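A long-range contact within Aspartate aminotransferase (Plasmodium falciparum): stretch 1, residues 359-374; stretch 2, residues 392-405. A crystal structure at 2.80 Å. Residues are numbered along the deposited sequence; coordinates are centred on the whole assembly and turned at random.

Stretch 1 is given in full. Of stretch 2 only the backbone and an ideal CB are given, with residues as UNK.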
ATOM      1  N   PRO A 359      -6.060  33.448  -4.693  1.00 59.76           N
ATOM      2  CA  PRO A 359      -7.433  33.353  -4.172  1.00 60.42           C
ATOM      3  C   PRO A 359      -8.459  34.054  -5.060  1.00 61.27           C
ATOM      4  O   PRO A 359      -9.547  33.514  -5.308  1.00 61.35           O
ATOM      5  CB  PRO A 359      -7.327  34.007  -2.790  1.00 61.03           C
ATOM      6  CG  PRO A 359      -5.939  33.647  -2.337  1.00 60.34           C
ATOM      7  CD  PRO A 359      -5.081  33.669  -3.607  1.00 59.97           C
ATOM      8  N   LEU A 360      -8.088  35.220  -5.572  1.00 62.11           N
ATOM      9  CA  LEU A 360      -8.931  35.974  -6.497  1.00 63.38           C
ATOM     10  C   LEU A 360      -9.648  35.125  -7.564  1.00 63.47           C
ATOM     11  O   LEU A 360     -10.776  35.430  -7.965  1.00 64.23           O
ATOM     12  CB  LEU A 360      -8.097  37.055  -7.173  1.00 63.37           C
ATOM     13  CG  LEU A 360      -8.993  37.979  -7.975  1.00 65.52           C
ATOM     14  CD1 LEU A 360      -9.836  38.836  -7.029  1.00 67.79           C
ATOM     15  CD2 LEU A 360      -8.186  38.820  -8.952  1.00 67.17           C
ATOM     16  N   LEU A 361      -8.986  34.064  -8.012  1.00 63.31           N
ATOM     17  CA  LEU A 361      -9.498  33.219  -9.095  1.00 64.14           C
ATOM     18  C   LEU A 361     -10.608  32.258  -8.657  1.00 64.98           C
ATOM     19  O   LEU A 361     -11.383  31.769  -9.488  1.00 65.29           O
ATOM     20  CB  LEU A 361      -8.347  32.464  -9.784  1.00 63.25           C
ATOM     21  CG  LEU A 361      -7.598  33.140 -10.951  1.00 63.54           C
ATOM     22  CD1 LEU A 361      -7.648  34.644 -10.917  1.00 63.47           C
ATOM     23  CD2 LEU A 361      -6.158  32.694 -11.038  1.00 62.39           C
ATOM     24  N   ALA A 362     -10.699  31.999  -7.354  1.00 65.64           N
ATOM     25  CA  ALA A 362     -11.799  31.195  -6.833  1.00 66.91           C
ATOM     26  C   ALA A 362     -13.138  31.704  -7.393  1.00 68.87           C
ATOM     27  O   ALA A 362     -13.986  30.906  -7.795  1.00 69.64           O
ATOM     28  CB  ALA A 362     -11.794  31.207  -5.317  1.00 67.04           C
ATOM     29  N   LYS A 363     -13.293  33.032  -7.446  1.00 70.09           N
ATOM     30  CA  LYS A 363     -14.460  33.693  -8.046  1.00 72.06           C
ATOM     31  C   LYS A 363     -14.732  33.304  -9.509  1.00 72.69           C
ATOM     32  O   LYS A 363     -15.884  33.216  -9.917  1.00 73.91           O
ATOM     33  CB  LYS A 363     -14.314  35.225  -7.977  1.00 72.72           C
ATOM     34  CG  LYS A 363     -14.250  35.857  -6.580  1.00 73.28           C
ATOM     35  CD  LYS A 363     -14.505  37.367  -6.661  1.00 75.50           C
ATOM     36  CE  LYS A 363     -15.985  37.701  -6.983  1.00 78.73           C
ATOM     37  NZ  LYS A 363     -16.237  39.105  -7.479  1.00 79.28           N
ATOM     38  N   ILE A 364     -13.671  33.077 -10.285  1.00 72.47           N
ATOM     39  CA  ILE A 364     -13.773  32.924 -11.750  1.00 73.34           C
ATOM     40  C   ILE A 364     -13.628  31.453 -12.238  1.00 73.68           C
ATOM     41  O   ILE A 364     -13.659  31.160 -13.438  1.00 74.09           O
ATOM     42  CB  ILE A 364     -12.795  33.949 -12.466  1.00 72.90           C
ATOM     43  CG1 ILE A 364     -13.565  34.871 -13.396  1.00 74.03           C
ATOM     44  CG2 ILE A 364     -11.563  33.297 -13.128  1.00 71.65           C
ATOM     45  CD1 ILE A 364     -14.338  35.923 -12.665  1.00 75.54           C
ATOM     46  N   ALA A 365     -13.520  30.534 -11.283  1.00 73.88           N
ATOM     47  CA  ALA A 365     -13.180  29.138 -11.563  1.00 74.31           C
ATOM     48  C   ALA A 365     -14.162  28.410 -12.483  1.00 76.10           C
ATOM     49  O   ALA A 365     -13.742  27.645 -13.356  1.00 76.48           O
ATOM     50  CB  ALA A 365     -12.996  28.368 -10.260  1.00 73.35           C
ATOM     51  N   GLU A 366     -15.457  28.647 -12.293  1.00 77.81           N
ATOM     52  CA  GLU A 366     -16.476  27.923 -13.045  1.00 79.67           C
ATOM     53  C   GLU A 366     -16.807  28.641 -14.344  1.00 80.85           C
ATOM     54  O   GLU A 366     -17.495  28.095 -15.204  1.00 82.53           O
ATOM     55  CB  GLU A 366     -17.731  27.683 -12.183  1.00 80.93           C
ATOM     56  CG  GLU A 366     -18.377  26.289 -12.340  1.00 82.86           C
ATOM     57  CD  GLU A 366     -17.391  25.127 -12.095  1.00 83.94           C
ATOM     58  OE1 GLU A 366     -17.456  24.135 -12.852  1.00 85.62           O
ATOM     59  OE2 GLU A 366     -16.549  25.200 -11.162  1.00 82.18           O
ATOM     60  N   HIS A 367     -16.312  29.864 -14.490  1.00 80.66           N
ATOM     61  CA  HIS A 367     -16.451  30.581 -15.749  1.00 81.95           C
ATOM     62  C   HIS A 367     -15.260  30.312 -16.651  1.00 80.87           C
ATOM     63  O   HIS A 367     -15.340  30.483 -17.863  1.00 82.21           O
ATOM     64  CB  HIS A 367     -16.611  32.092 -15.543  1.00 82.50           C
ATOM     65  CG  HIS A 367     -17.427  32.742 -16.611  1.00 86.91           C
ATOM     66  ND1 HIS A 367     -17.169  32.560 -17.956  1.00 90.20           N
ATOM     67  CD2 HIS A 367     -18.528  33.528 -16.542  1.00 90.50           C
ATOM     68  CE1 HIS A 367     -18.064  33.222 -18.669  1.00 93.06           C
ATOM     69  NE2 HIS A 367     -18.902  33.817 -17.835  1.00 93.67           N
ATOM     70  N   LEU A 368     -14.153  29.899 -16.050  1.00 78.79           N
ATOM     71  CA  LEU A 368     -12.950  29.597 -16.793  1.00 77.79           C
ATOM     72  C   LEU A 368     -13.080  28.258 -17.481  1.00 78.24           C
ATOM     73  O   LEU A 368     -12.156  27.814 -18.162  1.00 78.14           O
ATOM     74  CB  LEU A 368     -11.746  29.559 -15.854  1.00 76.50           C
ATOM     75  CG  LEU A 368     -10.840  30.785 -15.670  1.00 75.80           C
ATOM     76  CD1 LEU A 368      -9.693  30.441 -14.733  1.00 73.65           C
ATOM     77  CD2 LEU A 368     -10.291  31.305 -16.992  1.00 76.68           C
ATOM     78  N   LYS A 369     -14.223  27.607 -17.281  1.00 78.72           N
ATOM     79  CA  LYS A 369     -14.486  26.299 -17.875  1.00 79.13           C
ATOM     80  C   LYS A 369     -15.290  26.399 -19.166  1.00 80.84           C
ATOM     81  O   LYS A 369     -15.196  25.505 -20.003  1.00 81.78           O
ATOM     82  CB  LYS A 369     -15.131  25.350 -16.862  1.00 79.00           C
ATOM     83  CG  LYS A 369     -14.134  24.875 -15.805  1.00 77.76           C
ATOM     84  CD  LYS A 369     -14.736  24.008 -14.696  1.00 77.71           C
ATOM     85  CE  LYS A 369     -13.644  23.632 -13.683  1.00 76.33           C
ATOM     86  NZ  LYS A 369     -14.123  23.512 -12.276  1.00 76.04           N
ATOM     87  N   THR A 370     -16.036  27.497 -19.346  1.00 81.33           N
ATOM     88  CA  THR A 370     -16.732  27.776 -20.619  1.00 83.37           C
ATOM     89  C   THR A 370     -15.698  27.911 -21.738  1.00 83.46           C
ATOM     90  O   THR A 370     -15.943  27.546 -22.889  1.00 85.48           O
ATOM     91  CB  THR A 370     -17.681  29.029 -20.576  1.00 84.05           C
ATOM     92  OG1 THR A 370     -16.937  30.235 -20.782  1.00 84.11           O
ATOM     93  CG2 THR A 370     -18.435  29.132 -19.256  1.00 83.87           C
ATOM     94  N   HIS A 371     -14.546  28.458 -21.377  1.00 81.77           N
ATOM     95  CA  HIS A 371     -13.328  28.308 -22.152  1.00 81.70           C
ATOM     96  C   HIS A 371     -12.691  27.039 -21.596  1.00 81.18           C
ATOM     97  O   HIS A 371     -13.035  26.594 -20.499  1.00 80.51           O
ATOM     98  CB  HIS A 371     -12.434  29.520 -21.936  1.00 80.41           C
ATOM     99  CG  HIS A 371     -13.198  30.796 -21.800  1.00 79.67           C
ATOM    100  ND1 HIS A 371     -13.706  31.469 -22.887  1.00 80.65           N
ATOM    101  CD2 HIS A 371     -13.573  31.503 -20.708  1.00 78.36           C
ATOM    102  CE1 HIS A 371     -14.340  32.551 -22.474  1.00 80.61           C
ATOM    103  NE2 HIS A 371     -14.275  32.596 -21.157  1.00 79.20           N
ATOM    104  N   HIS A 372     -11.772  26.424 -22.319  1.00 81.64           N
ATOM    105  CA  HIS A 372     -11.485  25.041 -21.969  1.00 81.33           C
ATOM    106  C   HIS A 372     -10.264  24.884 -21.063  1.00 79.14           C
ATOM    107  O   HIS A 372      -9.374  24.058 -21.293  1.00 79.33           O
ATOM    108  CB  HIS A 372     -11.536  24.160 -23.226  1.00 83.55           C
ATOM    109  CG  HIS A 372     -12.820  24.311 -23.985  1.00 86.33           C
ATOM    110  ND1 HIS A 372     -12.934  25.112 -25.103  1.00 88.82           N
ATOM    111  CD2 HIS A 372     -14.064  23.831 -23.737  1.00 87.75           C
ATOM    112  CE1 HIS A 372     -14.186  25.092 -25.533  1.00 90.76           C
ATOM    113  NE2 HIS A 372     -14.891  24.319 -24.723  1.00 90.73           N
ATOM    114  N   ILE A 373     -10.276  25.678 -19.993  1.00 77.09           N
ATOM    115  CA  ILE A 373      -9.197  25.689 -18.997  1.00 74.77           C
ATOM    116  C   ILE A 373      -9.656  25.317 -17.575  1.00 73.00           C
ATOM    117  O   ILE A 373     -10.583  25.928 -17.032  1.00 72.92           O
ATOM    118  CB  ILE A 373      -8.448  27.045 -18.970  1.00 74.25           C
ATOM    119  CG1 ILE A 373      -7.613  27.132 -17.687  1.00 72.84           C
ATOM    120  CG2 ILE A 373      -9.409  28.222 -19.149  1.00 74.54           C
ATOM    121  CD1 ILE A 373      -7.471  28.508 -17.088  1.00 73.93           C
ATOM    122  N   TYR A 374      -8.987  24.332 -16.975  1.00 71.37           N
ATOM    123  CA  TYR A 374      -9.387  23.811 -15.656  1.00 70.08           C
ATOM    124  C   TYR A 374      -8.384  24.087 -14.522  1.00 67.61           C
ATOM    125  O   TYR A 374      -7.172  23.958 -14.685  1.00 67.05           O
ATOM    126  CB  TYR A 374      -9.787  22.319 -15.730  1.00 71.00           C
ATOM    127  CG  TYR A 374     -10.702  22.028 -16.891  1.00 73.76           C
ATOM    128  CD1 TYR A 374     -10.191  21.563 -18.101  1.00 76.75           C
ATOM    129  CD2 TYR A 374     -12.074  22.253 -16.798  1.00 76.13           C
ATOM    130  CE1 TYR A 374     -11.027  21.312 -19.193  1.00 80.46           C
ATOM    131  CE2 TYR A 374     -12.931  22.011 -17.889  1.00 79.13           C
ATOM    132  CZ  TYR A 374     -12.398  21.539 -19.083  1.00 81.39           C
ATOM    133  OH  TYR A 374     -13.214  21.283 -20.171  1.00 84.48           O
ATOM    134  N   UNK A 392      -0.678  33.225 -23.838  1.00 91.20           N
ATOM    135  CA  UNK A 392      -1.662  34.140 -24.410  1.00 90.18           C
ATOM    136  C   UNK A 392      -3.061  33.674 -24.070  1.00 87.28           C
ATOM    137  O   UNK A 392      -3.754  34.319 -23.288  1.00 85.42           O
ATOM    138  CB  UNK A 392      -1.491  34.250 -25.926  1.00 90.18           C
ATOM    139  N   UNK A 393      -3.463  32.545 -24.639  1.00 86.70           N
ATOM    140  CA  UNK A 393      -4.830  32.084 -24.479  1.00 84.69           C
ATOM    141  C   UNK A 393      -5.264  32.158 -23.011  1.00 81.02           C
ATOM    142  O   UNK A 393      -6.271  32.794 -22.680  1.00 80.21           O
ATOM    143  CB  UNK A 393      -4.970  30.654 -25.006  1.00 84.69           C
ATOM    144  N   UNK A 394      -4.476  31.537 -22.138  1.00 78.48           N
ATOM    145  CA  UNK A 394      -4.774  31.484 -20.715  1.00 74.99           C
ATOM    146  C   UNK A 394      -4.951  32.883 -20.119  1.00 73.52           C
ATOM    147  O   UNK A 394      -5.997  33.197 -19.538  1.00 72.53           O
ATOM    148  CB  UNK A 394      -3.662  30.736 -19.976  1.00 74.99           C
ATOM    149  N   UNK A 395      -3.917  33.705 -20.279  1.00 73.27           N
ATOM    150  CA  UNK A 395      -3.832  35.007 -19.635  1.00 71.84           C
ATOM    151  C   UNK A 395      -4.952  35.899 -20.127  1.00 71.79           C
ATOM    152  O   UNK A 395      -5.606  36.579 -19.331  1.00 71.09           O
ATOM    153  CB  UNK A 395      -2.473  35.659 -19.897  1.00 71.84           C
ATOM    154  N   UNK A 396      -5.179  35.865 -21.436  1.00 72.58           N
ATOM    155  CA  UNK A 396      -6.321  36.523 -22.038  1.00 72.97           C
ATOM    156  C   UNK A 396      -7.617  36.101 -21.346  1.00 71.52           C
ATOM    157  O   UNK A 396      -8.274  36.926 -20.718  1.00 71.13           O
ATOM    158  CB  UNK A 396      -6.386  36.209 -23.534  1.00 72.97           C
ATOM    159  N   UNK A 397      -7.964  34.820 -21.429  1.00 70.88           N
ATOM    160  CA  UNK A 397      -9.228  34.338 -20.876  1.00 70.31           C
ATOM    161  C   UNK A 397      -9.458  34.674 -19.395  1.00 68.81           C
ATOM    162  O   UNK A 397     -10.602  34.885 -18.980  1.00 69.13           O
ATOM    163  CB  UNK A 397      -9.300  32.820 -21.056  1.00 70.31           C
ATOM    164  N   UNK A 398      -8.371  34.728 -18.618  1.00 67.52           N
ATOM    165  CA  UNK A 398      -8.400  35.102 -17.200  1.00 65.91           C
ATOM    166  C   UNK A 398      -8.851  36.536 -17.027  1.00 66.61           C
ATOM    167  O   UNK A 398      -9.658  36.849 -16.156  1.00 66.51           O
ATOM    168  CB  UNK A 398      -7.023  34.909 -16.561  1.00 65.91           C
ATOM    169  N   UNK A 399      -8.300  37.409 -17.861  1.00 67.62           N
ATOM    170  CA  UNK A 399      -8.655  38.814 -17.845  1.00 68.59           C
ATOM    171  C   UNK A 399     -10.065  38.974 -18.392  1.00 69.52           C
ATOM    172  O   UNK A 399     -10.929  39.520 -17.715  1.00 70.50           O
ATOM    173  CB  UNK A 399      -7.655  39.643 -18.653  1.00 68.59           C
ATOM    174  N   UNK A 400     -10.299  38.465 -19.602  1.00 70.17           N
ATOM    175  CA  UNK A 400     -11.629  38.481 -20.227  1.00 71.22           C
ATOM    176  C   UNK A 400     -12.651  38.067 -19.193  1.00 70.37           C
ATOM    177  O   UNK A 400     -13.653  38.758 -18.936  1.00 70.76           O
ATOM    178  CB  UNK A 400     -11.690  37.559 -21.447  1.00 71.22           C
ATOM    179  N   UNK A 401     -12.354  36.925 -18.589  1.00 68.82           N
ATOM    180  CA  UNK A 401     -13.236  36.345 -17.618  1.00 68.73           C
ATOM    181  C   UNK A 401     -13.354  37.203 -16.373  1.00 68.88           C
ATOM    182  O   UNK A 401     -14.440  37.337 -15.803  1.00 70.12           O
ATOM    183  CB  UNK A 401     -12.754  34.941 -17.249  1.00 68.73           C
ATOM    184  N   UNK A 402     -12.243  37.804 -15.963  1.00 68.32           N
ATOM    185  CA  UNK A 402     -12.246  38.640 -14.783  1.00 68.68           C
ATOM    186  C   UNK A 402     -13.108  39.874 -14.952  1.00 71.06           C
ATOM    187  O   UNK A 402     -13.765  40.309 -14.004  1.00 72.08           O
ATOM    188  CB  UNK A 402     -10.815  39.051 -14.430  1.00 68.68           C
ATOM    189  N   UNK A 403     -13.124  40.414 -16.169  1.00 72.67           N
ATOM    190  CA  UNK A 403     -13.811  41.667 -16.437  1.00 75.09           C
ATOM    191  C   UNK A 403     -15.331  41.543 -16.415  1.00 77.18           C
ATOM    192  O   UNK A 403     -16.019  42.546 -16.230  1.00 78.87           O
ATOM    193  CB  UNK A 403     -13.365  42.213 -17.795  1.00 75.09           C
ATOM    194  N   UNK A 404     -15.859  40.334 -16.604  1.00 77.59           N
ATOM    195  CA  UNK A 404     -17.303  40.132 -16.498  1.00 80.18           C
ATOM    196  C   UNK A 404     -17.771  40.185 -15.043  1.00 80.90           C
ATOM    197  O   UNK A 404     -18.397  39.239 -14.560  1.00 81.48           O
ATOM    198  CB  UNK A 404     -17.696  38.793 -17.125  1.00 80.18           C
ATOM    199  N   UNK A 405     -17.449  41.268 -14.334  1.00 81.61           N
ATOM    200  CA  UNK A 405     -17.990  41.504 -12.982  1.00 82.66           C
ATOM    201  C   UNK A 405     -17.939  42.988 -12.590  1.00 84.43           C
ATOM    202  O   UNK A 405     -18.860  43.788 -12.851  1.00 86.47           O
ATOM    203  OXT UNK A 405     -16.945  43.404 -11.992  1.00 83.98           O
ATOM    204  CB  UNK A 405     -17.213  40.676 -11.956  1.00 82.66           C
TER

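The stretch enters as part of a helix that begins earlier in the chain, and its side toward stretch 1 recurs every three or four residues. At 392 the ideal CB has nothing of stretch 1 within 5.5 Å; the residue is D392. Position 393 points sideways, and only a long side chain could reach the H371 region. Y393 does so: its OH lies 3.5 Å from H371 CB and 3.8 Å from H372 N.

At 394 the ideal CB is 5.3 Å from I373 CD1, an apolar neighbour that would suit a branched or medium-sized aliphatic chain. I394 places CG2 4.4 Å from I373 CD1. Positions 395 and 396 are out of reach; they are A395 and D396.

Position 397 points toward stretch 1, its ideal CB 4.4 Å from L368 CD2 and 4.5 Å from H371 CG. Aliphatic carbon fits against the leucine, and a longer chain could continue across the imidazole. K397 takes that course: CD sits over one face of the H371 ring, 3.6 Å from its centroid, in a CH-pi contact.

The CB at 398 is sideways but 4.9 Å from L368 CD2, and leucine, isoleucine, valine or methionine would be plausible. I398 brings CG1 to 4.3 Å from L368 CD2 and CD1 to 4.5 Å from L361 CD2. Position 399 is out of reach and holds C399; 400, pointing sideways, holds L400.

Position 401 faces stretch 1 most tightly, its ideal CB 3.9 Å from I364 CG1 and 4.4 Å from L368 CD2. So little space favours glycine, alanine, serine or perhaps cysteine. S401 fits, with OG 3.4 Å from I364 CG1 and 3.7 Å from H367 CB, packing without a hydrogen bond to stretch 1.

From 402 the CB is sideways, 5.0 Å from I364 CD1, with L360 and L361 beyond; a sizeable apolar chain could span them. L402 does, CD2 lying 4.1 Å from L360 CD2 and 4.3 Å from I364 CD1, and CD1 4.3 Å from L361 CD1. Position 403 points away and carries S403.

At 404 the CB is 5.2 Å from H367 NE2, inviting a polar chain. Q404 puts OE1 2.8 Å from H367 NE2, but the angle is too poor for a hydrogen bond. The ideal CB of the C-terminal position 405 is 4.8 Å from K363 NZ, and the apolar I364 is also near; an acidic or an aliphatic residue could suit. I405 is aliphatic, its CD1 3.3 Å from I364 CD1, a tight approach.

Stretch 2, residues 392-405: DYIADKICLSLSQI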
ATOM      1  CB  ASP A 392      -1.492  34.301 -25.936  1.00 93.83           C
ATOM      2  CG  ASP A 392      -2.735  34.936 -26.633  1.00 95.38           C
ATOM      3  OD1 ASP A 392      -2.873  34.772 -27.871  1.00 97.34           O
ATOM      4  OD2 ASP A 392      -3.572  35.593 -25.956  1.00 94.96           O
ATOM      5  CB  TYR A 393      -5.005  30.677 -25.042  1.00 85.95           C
ATOM      6  CG  TYR A 393      -6.432  30.212 -24.982  1.00 86.15           C
ATOM      7  CD1 TYR A 393      -7.393  30.742 -25.846  1.00 88.21           C
ATOM      8  CD2 TYR A 393      -6.837  29.259 -24.043  1.00 84.27           C
ATOM      9  CE1 TYR A 393      -8.724  30.324 -25.789  1.00 89.04           C
ATOM     10  CE2 TYR A 393      -8.164  28.831 -23.977  1.00 84.73           C
ATOM     11  CZ  TYR A 393      -9.102  29.362 -24.852  1.00 86.92           C
ATOM     12  OH  TYR A 393     -10.417  28.947 -24.795  1.00 87.46           O
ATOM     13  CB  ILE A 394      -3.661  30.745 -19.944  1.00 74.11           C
ATOM     14  CG1 ILE A 394      -3.527  29.308 -20.438  1.00 74.15           C
ATOM     15  CG2 ILE A 394      -3.953  30.754 -18.460  1.00 72.27           C
ATOM     16  CD1 ILE A 394      -2.320  28.595 -19.911  1.00 73.07           C
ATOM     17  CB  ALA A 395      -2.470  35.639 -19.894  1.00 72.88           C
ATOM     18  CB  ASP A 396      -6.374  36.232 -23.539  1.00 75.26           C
ATOM     19  CG  ASP A 396      -7.561  36.877 -24.223  1.00 77.00           C
ATOM     20  OD1 ASP A 396      -8.282  37.691 -23.598  1.00 76.40           O
ATOM     21  OD2 ASP A 396      -7.770  36.560 -25.404  1.00 80.38           O
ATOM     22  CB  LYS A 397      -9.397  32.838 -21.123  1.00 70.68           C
ATOM     23  CG  LYS A 397      -9.693  32.453 -22.587  1.00 73.32           C
ATOM     24  CD  LYS A 397     -10.842  33.267 -23.178  1.00 75.74           C
ATOM     25  CE  LYS A 397     -11.105  32.912 -24.630  1.00 79.96           C
ATOM     26  NZ  LYS A 397     -10.008  33.358 -25.534  1.00 82.71           N
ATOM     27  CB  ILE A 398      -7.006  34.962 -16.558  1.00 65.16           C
ATOM     28  CG1 ILE A 398      -6.724  33.503 -16.178  1.00 64.19           C
ATOM     29  CG2 ILE A 398      -6.893  35.843 -15.312  1.00 65.30           C
ATOM     30  CD1 ILE A 398      -5.413  33.296 -15.418  1.00 62.94           C
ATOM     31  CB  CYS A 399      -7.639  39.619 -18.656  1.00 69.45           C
ATOM     32  SG  CYS A 399      -5.933  39.556 -17.971  1.00 70.88           S
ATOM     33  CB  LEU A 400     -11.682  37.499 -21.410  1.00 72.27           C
ATOM     34  CG  LEU A 400     -12.839  37.620 -22.411  1.00 74.62           C
ATOM     35  CD1 LEU A 400     -12.523  36.866 -23.707  1.00 77.04           C
ATOM     36  CD2 LEU A 400     -14.157  37.148 -21.823  1.00 74.86           C
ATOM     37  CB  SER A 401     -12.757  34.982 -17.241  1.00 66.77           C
ATOM     38  OG  SER A 401     -13.870  34.291 -16.773  1.00 67.81           O
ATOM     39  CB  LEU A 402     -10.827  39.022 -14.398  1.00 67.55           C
ATOM     40  CG  LEU A 402     -10.329  38.128 -13.269  1.00 66.34           C
ATOM     41  CD1 LEU A 402      -8.811  38.160 -13.141  1.00 64.99           C
ATOM     42  CD2 LEU A 402     -11.015  38.540 -11.972  1.00 66.38           C
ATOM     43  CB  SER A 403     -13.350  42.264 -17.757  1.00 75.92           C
ATOM     44  OG  SER A 403     -14.343  43.136 -18.292  1.00 79.02           O
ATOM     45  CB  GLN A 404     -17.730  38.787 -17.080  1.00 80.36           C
ATOM     46  CG  GLN A 404     -17.420  38.550 -18.538  1.00 80.83           C
ATOM     47  CD  GLN A 404     -18.084  37.280 -19.058  1.00 81.03           C
ATOM     48  OE1 GLN A 404     -18.706  36.537 -18.295  1.00 80.95           O
ATOM     49  NE2 GLN A 404     -17.959  37.031 -20.363  1.00 80.61           N
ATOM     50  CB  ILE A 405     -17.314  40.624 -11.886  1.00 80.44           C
ATOM     51  CG1 ILE A 405     -16.461  39.506 -12.519  1.00 77.77           C
ATOM     52  CG2 ILE A 405     -18.368  40.132 -10.888  1.00 81.71           C
ATOM     53  CD1 ILE A 405     -16.723  38.128 -12.005  1.00 75.57           C
TER
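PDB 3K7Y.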